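Local coordinates for protein SAM-dependent methyltransferase (Geobacter sulfurreducens, PDB 5BP7) that binds S-adenosyl-L-homocysteine and is probably a methyltransferase that uses S-adenosylmethionine as methyl donor, at residues A[61-73]-A[121-133]. Numbering follows the deposited sequence.
With SAH (S-adenosyl-L-homocysteine), chain D.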
loop_
_atom_site.group_PDB
_atom_site.type_symbol
_atom_site.label_atom_id
_atom_site.label_comp_id
_atom_site.label_asym_id
_atom_site.label_seq_id
_atom_site.Cartn_x
_atom_site.Cartn_y
_atom_site.Cartn_z
ATOM N N THR A 61 -7.544 10.961 16.724
ATOM C CA THR A 61 -7.166 9.534 16.711
ATOM C C THR A 61 -5.771 9.475 16.104
ATOM O O THR A 61 -5.514 10.139 15.120
ATOM C CB THR A 61 -8.120 8.692 15.829
ATOM O OG1 THR A 61 -9.422 8.678 16.405
ATOM C CG2 THR A 61 -7.630 7.271 15.664
ATOM N N ARG A 62 -4.905 8.676 16.705
ATOM C CA ARG A 62 -3.551 8.517 16.219
ATOM C C ARG A 62 -3.495 7.353 15.210
ATOM O O ARG A 62 -3.945 6.232 15.509
ATOM C CB ARG A 62 -2.576 8.265 17.390
ATOM C CG ARG A 62 -1.163 7.949 16.920
ATOM C CD ARG A 62 -0.109 7.889 17.998
ATOM N NE ARG A 62 1.052 7.092 17.609
ATOM C CZ ARG A 62 2.047 7.488 16.807
ATOM N NH1 ARG A 62 2.077 8.702 16.229
ATOM N NH2 ARG A 62 3.040 6.642 16.571
ATOM N N VAL A 63 -2.893 7.612 14.057
ATOM C CA VAL A 63 -2.692 6.594 13.032
ATOM C C VAL A 63 -1.190 6.341 12.795
ATOM O O VAL A 63 -0.447 7.270 12.466
ATOM C CB VAL A 63 -3.340 7.018 11.673
ATOM C CG1 VAL A 63 -3.144 5.931 10.608
ATOM C CG2 VAL A 63 -4.819 7.315 11.835
ATOM N N LEU A 64 -0.745 5.102 12.976
ATOM C CA LEU A 64 0.599 4.677 12.591
ATOM C C LEU A 64 0.491 3.949 11.267
ATOM O O LEU A 64 -0.308 3.000 11.130
ATOM C CB LEU A 64 1.235 3.725 13.631
ATOM C CG LEU A 64 2.600 3.095 13.271
ATOM C CD1 LEU A 64 3.670 4.152 13.226
ATOM C CD2 LEU A 64 2.994 2.017 14.274
ATOM N N ASP A 65 1.315 4.355 10.312
ATOM C CA ASP A 65 1.300 3.774 8.962
ATOM C C ASP A 65 2.700 3.296 8.589
ATOM O O ASP A 65 3.600 4.099 8.410
ATOM C CB ASP A 65 0.782 4.812 7.953
ATOM C CG ASP A 65 0.475 4.217 6.573
ATOM O OD1 ASP A 65 0.351 2.962 6.434
ATOM O OD2 ASP A 65 0.335 5.008 5.597
ATOM N N LEU A 66 2.884 1.977 8.508
ATOM C CA LEU A 66 4.161 1.387 8.117
ATOM C C LEU A 66 4.186 1.125 6.619
ATOM O O LEU A 66 3.308 0.421 6.081
ATOM C CB LEU A 66 4.412 0.080 8.865
ATOM C CG LEU A 66 4.385 0.130 10.397
ATOM C CD1 LEU A 66 4.879 -1.188 10.953
ATOM C CD2 LEU A 66 5.225 1.270 10.947
ATOM N N GLY A 67 5.200 1.670 5.959
ATOM C CA GLY A 67 5.267 1.678 4.500
ATOM C C GLY A 67 4.258 2.672 3.956
ATOM O O GLY A 67 3.419 2.319 3.113
ATOM N N SER A 68 4.373 3.917 4.404
ATOM C CA SER A 68 3.359 4.957 4.173
ATOM C C SER A 68 3.402 5.628 2.787
ATOM O O SER A 68 2.534 6.430 2.467
ATOM C CB SER A 68 3.441 6.027 5.253
ATOM O OG SER A 68 4.777 6.507 5.389
ATOM N N GLY A 69 4.381 5.276 1.961
ATOM C CA GLY A 69 4.418 5.728 0.567
ATOM C C GLY A 69 4.661 7.215 0.467
ATOM O O GLY A 69 5.579 7.738 1.120
ATOM N N SER A 70 3.831 7.890 -0.332
ATOM C CA SER A 70 3.859 9.331 -0.465
ATOM C C SER A 70 2.850 9.989 0.483
ATOM O O SER A 70 2.430 11.125 0.273
ATOM C CB SER A 70 3.625 9.733 -1.915
ATOM O OG SER A 70 4.675 9.226 -2.740
ATOM N N GLY A 71 2.453 9.268 1.535
ATOM C CA GLY A 71 1.682 9.837 2.638
ATOM C C GLY A 71 0.227 10.163 2.386
ATOM O O GLY A 71 -0.400 10.807 3.216
ATOM N N GLU A 72 -0.335 9.731 1.258
ATOM C CA GLU A 72 -1.683 10.189 0.872
ATOM C C GLU A 72 -2.774 9.846 1.904
ATOM O O GLU A 72 -3.654 10.670 2.188
ATOM C CB GLU A 72 -2.083 9.638 -0.480
ATOM C CG GLU A 72 -3.316 10.324 -1.083
ATOM C CD GLU A 72 -3.094 11.768 -1.514
ATOM O OE1 GLU A 72 -1.982 12.313 -1.392
ATOM O OE2 GLU A 72 -4.050 12.376 -2.010
HETATM N N MSE A 73 -2.696 8.646 2.459
HETATM C CA MSE A 73 -3.663 8.191 3.454
HETATM C C MSE A 73 -3.640 9.074 4.664
HETATM O O MSE A 73 -4.681 9.600 5.078
HETATM C CB MSE A 73 -3.393 6.741 3.832
HETATM C CG MSE A 73 -4.548 6.148 4.641
HETATM SE SE MSE A 73 -4.137 4.250 5.030
HETATM C CE MSE A 73 -2.995 4.556 6.591
ATOM N N TYR A 121 9.339 -2.233 13.613
ATOM C CA TYR A 121 9.012 -0.949 14.183
ATOM C C TYR A 121 7.829 -1.123 15.124
ATOM O O TYR A 121 6.754 -1.521 14.705
ATOM C CB TYR A 121 8.688 0.094 13.100
ATOM C CG TYR A 121 8.578 1.519 13.634
ATOM C CD1 TYR A 121 7.372 1.997 14.188
ATOM C CD2 TYR A 121 9.673 2.408 13.566
ATOM C CE1 TYR A 121 7.272 3.298 14.679
ATOM C CE2 TYR A 121 9.581 3.726 14.043
ATOM C CZ TYR A 121 8.383 4.160 14.613
ATOM O OH TYR A 121 8.283 5.464 15.069
ATOM N N VAL A 122 8.036 -0.763 16.382
ATOM C CA VAL A 122 6.984 -0.706 17.384
ATOM C C VAL A 122 6.966 0.716 17.980
ATOM O O VAL A 122 7.985 1.221 18.420
ATOM C CB VAL A 122 7.223 -1.708 18.518
ATOM C CG1 VAL A 122 6.109 -1.626 19.566
ATOM C CG2 VAL A 122 7.315 -3.102 17.950
ATOM N N SER A 123 5.800 1.354 17.966
ATOM C CA SER A 123 5.665 2.694 18.506
ATOM C C SER A 123 5.434 2.588 20.014
ATOM O O SER A 123 4.624 1.793 20.469
ATOM C CB SER A 123 4.498 3.406 17.845
ATOM O OG SER A 123 4.515 4.766 18.203
ATOM N N ASP A 124 6.148 3.386 20.790
ATOM C CA ASP A 124 5.812 3.558 22.222
ATOM C C ASP A 124 4.484 4.325 22.372
ATOM O O ASP A 124 3.758 4.137 23.328
ATOM C CB ASP A 124 6.949 4.263 22.978
ATOM C CG ASP A 124 8.242 3.437 22.994
ATOM O OD1 ASP A 124 8.176 2.222 23.212
ATOM O OD2 ASP A 124 9.330 4.013 22.758
ATOM N N ASP A 125 4.248 5.243 21.445
ATOM C CA ASP A 125 3.006 5.962 21.327
ATOM C C ASP A 125 1.980 5.075 20.609
ATOM O O ASP A 125 1.962 5.022 19.401
ATOM C CB ASP A 125 3.320 7.257 20.544
ATOM C CG ASP A 125 2.156 8.191 20.472
ATOM O OD1 ASP A 125 1.086 7.919 21.093
ATOM O OD2 ASP A 125 2.319 9.196 19.745
ATOM N N LYS A 126 1.102 4.412 21.368
ATOM C CA LYS A 126 0.172 3.455 20.784
ATOM C C LYS A 126 -0.876 4.159 19.905
ATOM O O LYS A 126 -1.355 5.258 20.210
ATOM C CB LYS A 126 -0.547 2.607 21.861
ATOM C CG LYS A 126 0.325 1.846 22.858
ATOM C CD LYS A 126 1.227 0.851 22.185
ATOM C CE LYS A 126 2.251 0.220 23.143
ATOM N NZ LYS A 126 3.467 -0.206 22.361
ATOM N N ALA A 127 -1.280 3.471 18.855
ATOM C CA ALA A 127 -2.152 4.052 17.838
ATOM C C ALA A 127 -3.550 3.442 17.878
ATOM O O ALA A 127 -3.695 2.242 18.088
ATOM C CB ALA A 127 -1.536 3.854 16.471
ATOM N N GLY A 128 -4.561 4.284 17.685
ATOM C CA GLY A 128 -5.941 3.835 17.478
ATOM C C GLY A 128 -6.153 3.128 16.137
ATOM O O GLY A 128 -7.034 2.287 16.019
ATOM N N VAL A 129 -5.317 3.453 15.151
ATOM C CA VAL A 129 -5.225 2.696 13.909
ATOM C C VAL A 129 -3.757 2.381 13.622
ATOM O O VAL A 129 -2.934 3.304 13.574
ATOM C CB VAL A 129 -5.809 3.490 12.734
ATOM C CG1 VAL A 129 -5.663 2.722 11.439
ATOM C CG2 VAL A 129 -7.273 3.808 12.994
ATOM N N ALA A 130 -3.424 1.092 13.481
ATOM C CA ALA A 130 -2.077 0.655 13.143
ATOM C C ALA A 130 -2.149 -0.031 11.791
ATOM O O ALA A 130 -2.779 -1.102 11.657
ATOM C CB ALA A 130 -1.543 -0.305 14.181
ATOM N N ALA A 131 -1.476 0.546 10.799
ATOM C CA ALA A 131 -1.677 0.188 9.412
ATOM C C ALA A 131 -0.426 -0.266 8.671
ATOM O O ALA A 131 0.643 0.279 8.853
ATOM C CB ALA A 131 -2.278 1.361 8.684
ATOM N N CYS A 132 -0.595 -1.266 7.808
ATOM C CA CYS A 132 0.403 -1.616 6.793
ATOM C C CYS A 132 -0.354 -1.964 5.519
ATOM O O CYS A 132 -0.896 -3.083 5.361
ATOM C CB CYS A 132 1.278 -2.772 7.245
ATOM S SG CYS A 132 2.518 -3.226 6.006
ATOM N N VAL A 133 -0.412 -0.980 4.613
ATOM C CA VAL A 133 -1.280 -1.019 3.436
ATOM C C VAL A 133 -0.424 -1.294 2.207
ATOM O O VAL A 133 0.116 -0.388 1.580
ATOM C CB VAL A 133 -2.069 0.303 3.300
ATOM C CG1 VAL A 133 -3.004 0.295 2.105
ATOM C CG2 VAL A 133 -2.899 0.513 4.542
HETATM N N SAH D . 0.754 2.292 1.801
HETATM C CA SAH D . 1.367 3.154 0.721
HETATM C CB SAH D . 2.569 2.501 0.016
HETATM C CG SAH D . 2.425 1.083 -0.540
HETATM S SD SAH D . 3.730 0.706 -1.687
HETATM C C SAH D . 0.359 3.596 -0.303
HETATM O O SAH D . -0.788 3.138 -0.309
HETATM O OXT SAH D . 0.655 4.440 -1.161
HETATM C "C5'" SAH D . 5.005 -0.116 -0.713
HETATM C "C4'" SAH D . 5.805 0.930 0.062
HETATM O "O4'" SAH D . 6.561 0.310 1.097
HETATM C "C3'" SAH D . 6.787 1.730 -0.793
HETATM O "O3'" SAH D . 6.499 3.120 -0.616
HETATM C "C2'" SAH D . 8.169 1.390 -0.264
HETATM O "O2'" SAH D . 9.023 2.529 -0.235
HETATM C "C1'" SAH D . 7.823 0.959 1.144
HETATM N N9 SAH D . 8.693 -0.002 1.836
HETATM C C8 SAH D . 9.203 -1.180 1.365
HETATM N N7 SAH D . 9.904 -1.815 2.280
HETATM C C5 SAH D . 9.824 -1.008 3.413
HETATM C C6 SAH D . 10.357 -1.116 4.715
HETATM N N6 SAH D . 11.123 -2.163 5.095
HETATM N N1 SAH D . 10.098 -0.133 5.616
HETATM C C2 SAH D . 9.342 0.914 5.233
HETATM N N3 SAH D . 8.796 1.121 4.027
HETATM C C4 SAH D . 9.075 0.111 3.146
#
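Val63, Leu64 and Asp65 pair in parallel with Val129, Ala130 and Ala131, joining strands 62-66 and 127-133 at the centre of the Rossmann-like class I methyltransferase sheet (strand order 3-2-1-4-5-7-6). Four backbone hydrogen bonds set the register, from Val129 N to Arg62 O at one end to Leu66 N to Ala131 O (171° at the hydrogen) at the other. At the start of strand 62-66, Arg62 runs extended into the loop 121-126. Its CB leads to CG, which lies 4.1 Å from Ala127 CB; CD rests against both carboxylate oxygens of Asp125. NE donates to Asp125 O (2.9 Å), approaching from above the carbonyl plane, while Ser123 OG reaches that same oxygen from the opposite face. Asp125 OD2 lies over one face of the Arg62 guanidinium, offset toward its rim, 3.3 Å from Arg62 NE, and the carboxylate and guanidinium planes are 12° apart: a stacked salt bridge resting on charge, with no N-H aimed at the oxygen. At the tip, NH2 makes a weak bond to Ser123 OG, and NH1 is hydrogen-bonded to Thr86 OG1 on the neighbouring strand 84-89. Farther along, Leu64 CD1 and Leu66 CD2 pack on Tyr121 CE1 and CD1, whereas selenomethionine Met73 bends at chi3 (83°) and brings CE to Ala131 CB on the Asp65 side. At the C-terminal ends of the two strands, the S-adenosyl-L-homocysteine amino nitrogen N donates to O of Gly67, just after strand 62-66, and, at 2.8 Å, to O of Val133, the last residue of strand 127-133.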